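Local coordinates for uncharacterized protein (PDB 4XLZ) that probably removes acetyl groups from N,N'-diacetylchitobiose as a metal-binding deacetylase of carbohydrate esterase family 14, at residues 46-49 / 50-54; 204-207 / 208-211; 232-235 / 236-240. One frame throughout, in Å; residues are numbered along the deposited sequence.

Contact 1. Residues 46-49 / 50-54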
loop_
_atom_site.group_PDB
_atom_site.type_symbol
_atom_site.label_atom_id
_atom_site.label_comp_id
_atom_site.label_asym_id
_atom_site.label_seq_id
_atom_site.Cartn_x
_atom_site.Cartn_y
_atom_site.Cartn_z
ATOM N N ILE A 46 26.051 -5.083 18.978
ATOM C CA ILE A 46 25.340 -5.397 20.279
ATOM C C ILE A 46 24.951 -6.814 20.370
ATOM O O ILE A 46 25.160 -7.495 21.413
ATOM C CB ILE A 46 24.184 -4.431 20.494
ATOM C CG1 ILE A 46 24.604 -2.969 20.567
ATOM C CG2 ILE A 46 23.249 -4.897 21.690
ATOM C CD1 ILE A 46 23.448 -1.964 20.417
ATOM N N GLY A 47 24.313 -7.344 19.302
ATOM C CA GLY A 47 23.813 -8.717 19.420
ATOM C C GLY A 47 24.882 -9.790 19.392
ATOM O O GLY A 47 24.729 -10.863 19.999
HETATM N N MSE A 48 25.989 -9.554 18.637
HETATM C CA MSE A 48 26.902 -10.654 18.374
HETATM C C MSE A 48 28.322 -10.215 18.092
HETATM O O MSE A 48 29.031 -10.889 17.420
HETATM C CB MSE A 48 26.403 -11.642 17.238
HETATM C CG MSE A 48 26.126 -10.920 15.894
HETATM SE SE MSE A 48 25.707 -12.181 14.511
HETATM C CE MSE A 48 27.340 -13.234 14.510
ATOM N N GLY A 49 28.670 -9.039 18.606
ATOM C CA GLY A 49 30.013 -8.485 18.325
ATOM C C GLY A 49 31.185 -9.435 18.747
ATOM O O GLY A 49 32.172 -9.555 17.990
ATOM N N GLY A 50 31.069 -10.092 19.894
ATOM C CA GLY A 50 32.124 -11.092 20.230
ATOM C C GLY A 50 32.320 -12.214 19.280
ATOM O O GLY A 50 33.435 -12.586 18.854
ATOM N N THR A 51 31.176 -12.798 18.779
ATOM C CA THR A 51 31.246 -13.794 17.815
ATOM C C THR A 51 31.754 -13.332 16.434
ATOM O O THR A 51 32.440 -14.073 15.806
ATOM C CB THR A 51 29.820 -14.472 17.676
ATOM O OG1 THR A 51 29.405 -14.973 18.954
ATOM C CG2 THR A 51 29.764 -15.570 16.646
ATOM N N ILE A 52 31.372 -12.119 16.053
ATOM C CA ILE A 52 31.889 -11.579 14.802
ATOM C C ILE A 52 33.466 -11.476 14.910
ATOM O O ILE A 52 34.112 -11.834 13.938
ATOM C CB ILE A 52 31.304 -10.155 14.568
ATOM C CG1 ILE A 52 29.816 -10.333 14.119
ATOM C CG2 ILE A 52 32.040 -9.459 13.496
ATOM C CD1 ILE A 52 29.048 -9.019 14.244
ATOM N N LYS A 53 33.939 -11.020 16.066
ATOM C CA LYS A 53 35.455 -10.979 16.182
ATOM C C LYS A 53 36.042 -12.378 16.195
ATOM O O LYS A 53 37.031 -12.589 15.489
ATOM C CB LYS A 53 35.761 -10.231 17.450
ATOM C CG LYS A 53 37.416 -10.178 17.711
ATOM C CD LYS A 53 38.051 -9.263 16.680
ATOM C CE LYS A 53 39.686 -9.033 16.764
ATOM N NZ LYS A 53 39.761 -7.904 15.620
ATOM N N LYS A 54 35.422 -13.397 16.820
ATOM C CA LYS A 54 35.927 -14.770 16.754
ATOM C C LYS A 54 35.953 -15.253 15.383
ATOM O O LYS A 54 36.881 -15.914 14.857
ATOM C CB LYS A 54 35.113 -15.714 17.609
ATOM C CG LYS A 54 35.383 -15.535 19.113
ATOM C CD LYS A 54 34.661 -16.744 19.874
ATOM C CE LYS A 54 35.281 -17.284 21.261
ATOM N NZ LYS A 54 36.101 -16.253 21.984
#
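M48 carries its CG between the backbone N and the carbonyl carbon (chi1 57°), and a further bend at chi3 brings its CE round to I52, whose CG1 lies beside its own backbone N (chi1 -75°), a setting that lays CG1 against the carbonyl of M48. The two side chains meet on helix 43-57, the connecting helix of the beta-alpha-beta unit formed with strands 33-38 and 61-68, and illustrate how i to i+4 packing can accompany a kink. They cross at about a right angle: CE of M48, a selenomethionine in this derivative, lies 3.8 Å from CG1 of I52, while farther back on the chain CG of M48 is 3.9 Å from CD1 of I52. The methyl thus has a branch of I52 on one flank and T51 on another, CE of M48 being 4.0 Å from CG2 of T51.

The backbone shares in the contact. I52 N gives a 3.0 Å hydrogen bond to M48 O at an N-H...O angle of 161°, and one residue later K53 N does the same with G49 O. At G50 and T51 the amides make no bond to the turn before, which marks the kink; E248 makes good part of the loss, accepting from G50 N and pairing with T51 OG1. Beyond the helix, I52 rests on V62 and Y64 of strand 61-68, while M48 reaches E248 and F250 of strand 247-250. Cutting I52 back to an alanine would remove CG1, CG2 and CD1, and would probably deprive the selenomethionine methyl of its neighbour on one flank and open a gap facing V62 and Y64. Close beside the backbone bond, CG1 of I52 sits 3.4 Å from M48 O.

Contact 2. Residues 204-207 / 208-211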
loop_
_atom_site.group_PDB
_atom_site.type_symbol
_atom_site.label_atom_id
_atom_site.label_comp_id
_atom_site.label_asym_id
_atom_site.label_seq_id
_atom_site.Cartn_x
_atom_site.Cartn_y
_atom_site.Cartn_z
ATOM N N LEU A 204 36.568 -11.589 25.183
ATOM C CA LEU A 204 36.340 -10.507 24.225
ATOM C C LEU A 204 35.318 -9.518 24.656
ATOM O O LEU A 204 34.967 -8.622 23.888
ATOM C CB LEU A 204 35.812 -11.176 22.915
ATOM C CG LEU A 204 36.893 -11.979 22.209
ATOM C CD1 LEU A 204 36.280 -12.738 21.014
ATOM C CD2 LEU A 204 38.013 -11.030 21.723
HETATM N N MSE A 205 34.889 -9.537 25.925
HETATM C CA MSE A 205 33.871 -8.642 26.350
HETATM C C MSE A 205 34.314 -7.200 26.235
HETATM O O MSE A 205 33.541 -6.285 25.839
HETATM C CB MSE A 205 33.437 -9.007 27.801
HETATM C CG MSE A 205 32.337 -8.126 28.310
HETATM SE SE MSE A 205 30.668 -8.333 27.282
HETATM C CE MSE A 205 29.457 -7.705 28.731
ATOM N N GLU A 206 35.536 -6.836 26.704
ATOM C CA GLU A 206 35.850 -5.458 26.642
ATOM C C GLU A 206 35.975 -4.925 25.183
ATOM O O GLU A 206 35.627 -3.799 24.972
ATOM C CB GLU A 206 37.265 -5.264 27.377
ATOM C CG GLU A 206 37.101 -5.502 28.962
ATOM C CD GLU A 206 36.030 -4.587 29.674
ATOM O OE1 GLU A 206 35.183 -5.202 30.275
ATOM O OE2 GLU A 206 36.009 -3.308 29.573
ATOM N N LEU A 207 36.470 -5.763 24.285
ATOM C CA LEU A 207 36.512 -5.394 22.831
ATOM C C LEU A 207 35.024 -5.192 22.338
ATOM O O LEU A 207 34.796 -4.177 21.634
ATOM C CB LEU A 207 37.219 -6.457 22.050
ATOM C CG LEU A 207 37.241 -6.114 20.518
ATOM C CD1 LEU A 207 37.867 -4.696 20.266
ATOM C CD2 LEU A 207 37.892 -7.238 19.682
ATOM N N LYS A 208 34.160 -6.133 22.675
ATOM C CA LYS A 208 32.722 -5.968 22.264
ATOM C C LYS A 208 32.226 -4.651 22.769
ATOM O O LYS A 208 31.581 -3.848 22.043
ATOM C CB LYS A 208 31.899 -7.104 22.885
ATOM C CG LYS A 208 30.378 -6.851 22.593
ATOM C CD LYS A 208 29.642 -8.086 23.013
ATOM C CE LYS A 208 28.131 -7.725 22.693
ATOM N NZ LYS A 208 27.316 -8.923 22.583
ATOM N N LEU A 209 32.407 -4.301 24.065
ATOM C CA LEU A 209 31.870 -3.073 24.514
ATOM C C LEU A 209 32.510 -1.826 23.872
ATOM O O LEU A 209 31.846 -0.817 23.650
ATOM C CB LEU A 209 32.047 -2.919 26.097
ATOM C CG LEU A 209 31.329 -4.048 26.803
ATOM C CD1 LEU A 209 31.639 -3.844 28.351
ATOM C CD2 LEU A 209 29.796 -3.799 26.783
ATOM N N LYS A 210 33.815 -1.939 23.515
ATOM C CA LYS A 210 34.431 -0.838 22.791
ATOM C C LYS A 210 33.769 -0.638 21.374
ATOM O O LYS A 210 33.598 0.546 20.943
ATOM C CB LYS A 210 35.956 -1.119 22.685
ATOM C CG LYS A 210 36.685 -0.005 21.957
ATOM C CD LYS A 210 38.242 -0.378 21.766
ATOM C CE LYS A 210 38.902 0.898 21.221
ATOM N NZ LYS A 210 40.294 0.462 20.805
ATOM N N ALA A 211 33.548 -1.792 20.737
ATOM C CA ALA A 211 32.894 -1.714 19.403
ATOM C C ALA A 211 31.501 -1.158 19.499
ATOM O O ALA A 211 30.997 -0.473 18.548
ATOM C CB ALA A 211 32.948 -3.120 18.725
#
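L209 leans back over the turn that contains M205, and its course illustrates how a leucine in the first turns of an alpha helix, here helix 205-213 with L204 as its N-cap residue, can lie against the carbonyls before it. At the start, CB of L209 is 3.7 Å from M205 O. The first torsion (chi1 -60°) sets CG beside the backbone N, and this branch point comes closer still, with CG of L209 3.3 Å from M205 O. That same oxygen accepts the amide of L209, N to O 2.9 Å, so the oxygen that takes the backbone bond is also the one the side chain packs against. Farther out, CD1 of L209 meets CG of M205, a selenomethionine, at 4.3 Å, and passes the carboxylate of E206. CD2 of L209 heads toward the end of that residue, 4.4 Å from M205 CE. The leucine also packs on W224 and R232 of helix 221-240.

The neighbouring residue follows a different path. K208 runs extended from its CG, and its NZ forms a salt bridge with E248 and a hydrogen bond to I46 O, giving the buried ammonium two acceptors far from its own turn. E206, on the exposed face, is instead paired with R232. The backbone bonds continue in step, K208 N to L204 O at 2.9 Å and K210 N to E206 O at 3.0 Å, and A211 N reaches L207 O at 2.8 Å.

Contact 3. Residues 232-235 / 236-240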
loop_
_atom_site.group_PDB
_atom_site.type_symbol
_atom_site.label_atom_id
_atom_site.label_comp_id
_atom_site.label_asym_id
_atom_site.label_seq_id
_atom_site.Cartn_x
_atom_site.Cartn_y
_atom_site.Cartn_z
ATOM N N ARG A 232 25.894 -6.328 30.211
ATOM C CA ARG A 232 26.430 -7.392 30.971
ATOM C C ARG A 232 25.434 -8.378 31.545
ATOM O O ARG A 232 25.775 -9.554 31.619
ATOM C CB ARG A 232 27.225 -6.775 32.211
ATOM C CG ARG A 232 28.298 -5.815 31.790
ATOM C CD ARG A 232 29.574 -6.053 32.660
ATOM N NE ARG A 232 30.590 -5.035 32.314
ATOM C CZ ARG A 232 31.789 -5.371 31.839
ATOM N NH1 ARG A 232 32.199 -6.650 31.795
ATOM N NH2 ARG A 232 32.639 -4.341 31.553
ATOM N N THR A 233 24.213 -7.871 31.845
ATOM C CA THR A 233 23.182 -8.783 32.343
ATOM C C THR A 233 22.748 -9.798 31.208
ATOM O O THR A 233 22.660 -11.017 31.431
ATOM C CB THR A 233 22.000 -8.055 32.840
ATOM O OG1 THR A 233 22.428 -7.175 33.925
ATOM C CG2 THR A 233 20.904 -8.967 33.424
ATOM N N VAL A 234 22.643 -9.228 29.968
ATOM C CA VAL A 234 22.331 -10.145 28.826
ATOM C C VAL A 234 23.440 -11.161 28.573
ATOM O O VAL A 234 23.177 -12.347 28.359
ATOM C CB VAL A 234 22.002 -9.284 27.585
ATOM C CG1 VAL A 234 21.819 -10.152 26.374
ATOM C CG2 VAL A 234 20.719 -8.488 27.806
ATOM N N THR A 235 24.693 -10.718 28.569
ATOM C CA THR A 235 25.787 -11.726 28.331
ATOM C C THR A 235 25.913 -12.769 29.432
ATOM O O THR A 235 26.332 -13.864 29.167
ATOM C CB THR A 235 27.141 -11.029 28.035
ATOM O OG1 THR A 235 27.411 -10.145 29.083
ATOM C CG2 THR A 235 26.820 -10.004 26.877
HETATM N N MSE A 236 25.550 -12.348 30.670
HETATM C CA MSE A 236 25.489 -13.339 31.751
HETATM C C MSE A 236 24.372 -14.321 31.580
HETATM O O MSE A 236 24.501 -15.481 31.865
HETATM C CB MSE A 236 25.466 -12.671 33.119
HETATM C CG MSE A 236 26.740 -11.835 33.294
HETATM SE SE MSE A 236 26.620 -10.775 35.000
HETATM C CE MSE A 236 26.733 -12.302 36.101
ATOM N N PHE A 237 23.226 -13.820 31.126
ATOM C CA PHE A 237 22.084 -14.693 30.851
ATOM C C PHE A 237 22.522 -15.826 29.906
ATOM O O PHE A 237 22.209 -16.967 30.176
ATOM C CB PHE A 237 20.957 -13.804 30.203
ATOM C CG PHE A 237 19.768 -14.573 29.663
ATOM C CD1 PHE A 237 19.646 -14.823 28.278
ATOM C CD2 PHE A 237 18.804 -15.046 30.545
ATOM C CE1 PHE A 237 18.527 -15.571 27.784
ATOM C CE2 PHE A 237 17.633 -15.705 30.042
ATOM C CZ PHE A 237 17.510 -15.957 28.654
ATOM N N TYR A 238 23.218 -15.459 28.825
ATOM C CA TYR A 238 23.661 -16.504 27.892
ATOM C C TYR A 238 24.828 -17.352 28.436
ATOM O O TYR A 238 24.826 -18.586 28.334
ATOM C CB TYR A 238 24.103 -15.822 26.570
ATOM C CG TYR A 238 22.912 -15.207 25.792
ATOM C CD1 TYR A 238 21.847 -16.020 25.443
ATOM C CD2 TYR A 238 22.958 -13.885 25.412
ATOM C CE1 TYR A 238 20.735 -15.400 24.754
ATOM C CE2 TYR A 238 21.920 -13.290 24.743
ATOM C CZ TYR A 238 20.845 -14.112 24.382
ATOM O OH TYR A 238 19.757 -13.497 23.670
ATOM N N GLY A 239 25.818 -16.645 29.026
ATOM C CA GLY A 239 27.010 -17.419 29.427
ATOM C C GLY A 239 26.646 -18.432 30.549
ATOM O O GLY A 239 27.206 -19.552 30.524
ATOM N N GLU A 240 25.735 -18.070 31.455
ATOM C CA GLU A 240 25.358 -19.002 32.571
ATOM C C GLU A 240 24.798 -20.327 32.045
ATOM O O GLU A 240 25.007 -21.408 32.620
ATOM C CB GLU A 240 24.433 -18.308 33.484
ATOM C CG GLU A 240 24.284 -19.015 34.825
ATOM C CD GLU A 240 23.591 -18.126 35.847
ATOM O OE1 GLU A 240 22.404 -18.331 36.142
ATOM O OE2 GLU A 240 24.264 -17.157 36.299
#
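M236, T235 and V234 carry most of this contact, and each meets the neighbouring turn in its own way. M236, a selenomethionine, folds back along R232: its CG lies 3.0 Å from R232 O, a close approach, and SE follows at 3.7 Å from the same oxygen. R232 O also accepts the amide of M236, so one carbonyl faces both the N-H and the side chain. T235 packs its CB against the next peptide, 3.3 Å from M236 N. Its hydroxyl sits between its own backbone N and carbonyl carbon (chi1 55°), which turns OG1 back toward the preceding turn, where L231 O is its partner, with R232 O a competing acceptor.

These are successive turns near the C-terminal end of helix 221-240, the long alpha helix that packs on helix 205-213 and is also touched by a second subunit. Its i to i+4 ladder continues with Y238 N to V234 O at 3.1 Å and G239 N to T235 O at 2.8 Å. V234 runs alongside Y238, the two side chains heading in a common direction, with CG1 of V234 3.5 Å from CE2 of Y238. One face of the tyrosine ring receives CD1 of F237, offset toward the rim, while Y238 OH is hydrogen-bonded to T192 O. F237 itself meets F8 of the second subunit edge-to-face, and OE2 of E240 accepts the backbone N of that same F8.

How the contacts relate
All three are local contacts along helices, but they differ with their place in the fold. Contact 1 is the most central and largely apolar, on a helix of the beta-alpha-beta core. Contact 2 lies nearer the edge, with both buried and exposed residues. Its L204 and L207 pack on K54 and K53 of contact 1, and a lysine-to-carbonyl hydrogen bond, K208 to I46, adds to that join. Contact 3 is as far from the chain centre as contact 2, yet is buried, with a second subunit against it. It meets contact 2 through the E206-R232 salt bridge as well as packing by M205 and L209, whereas contacts 1 and 3 do not touch. Contact 2 is thus the one that touches both of the others.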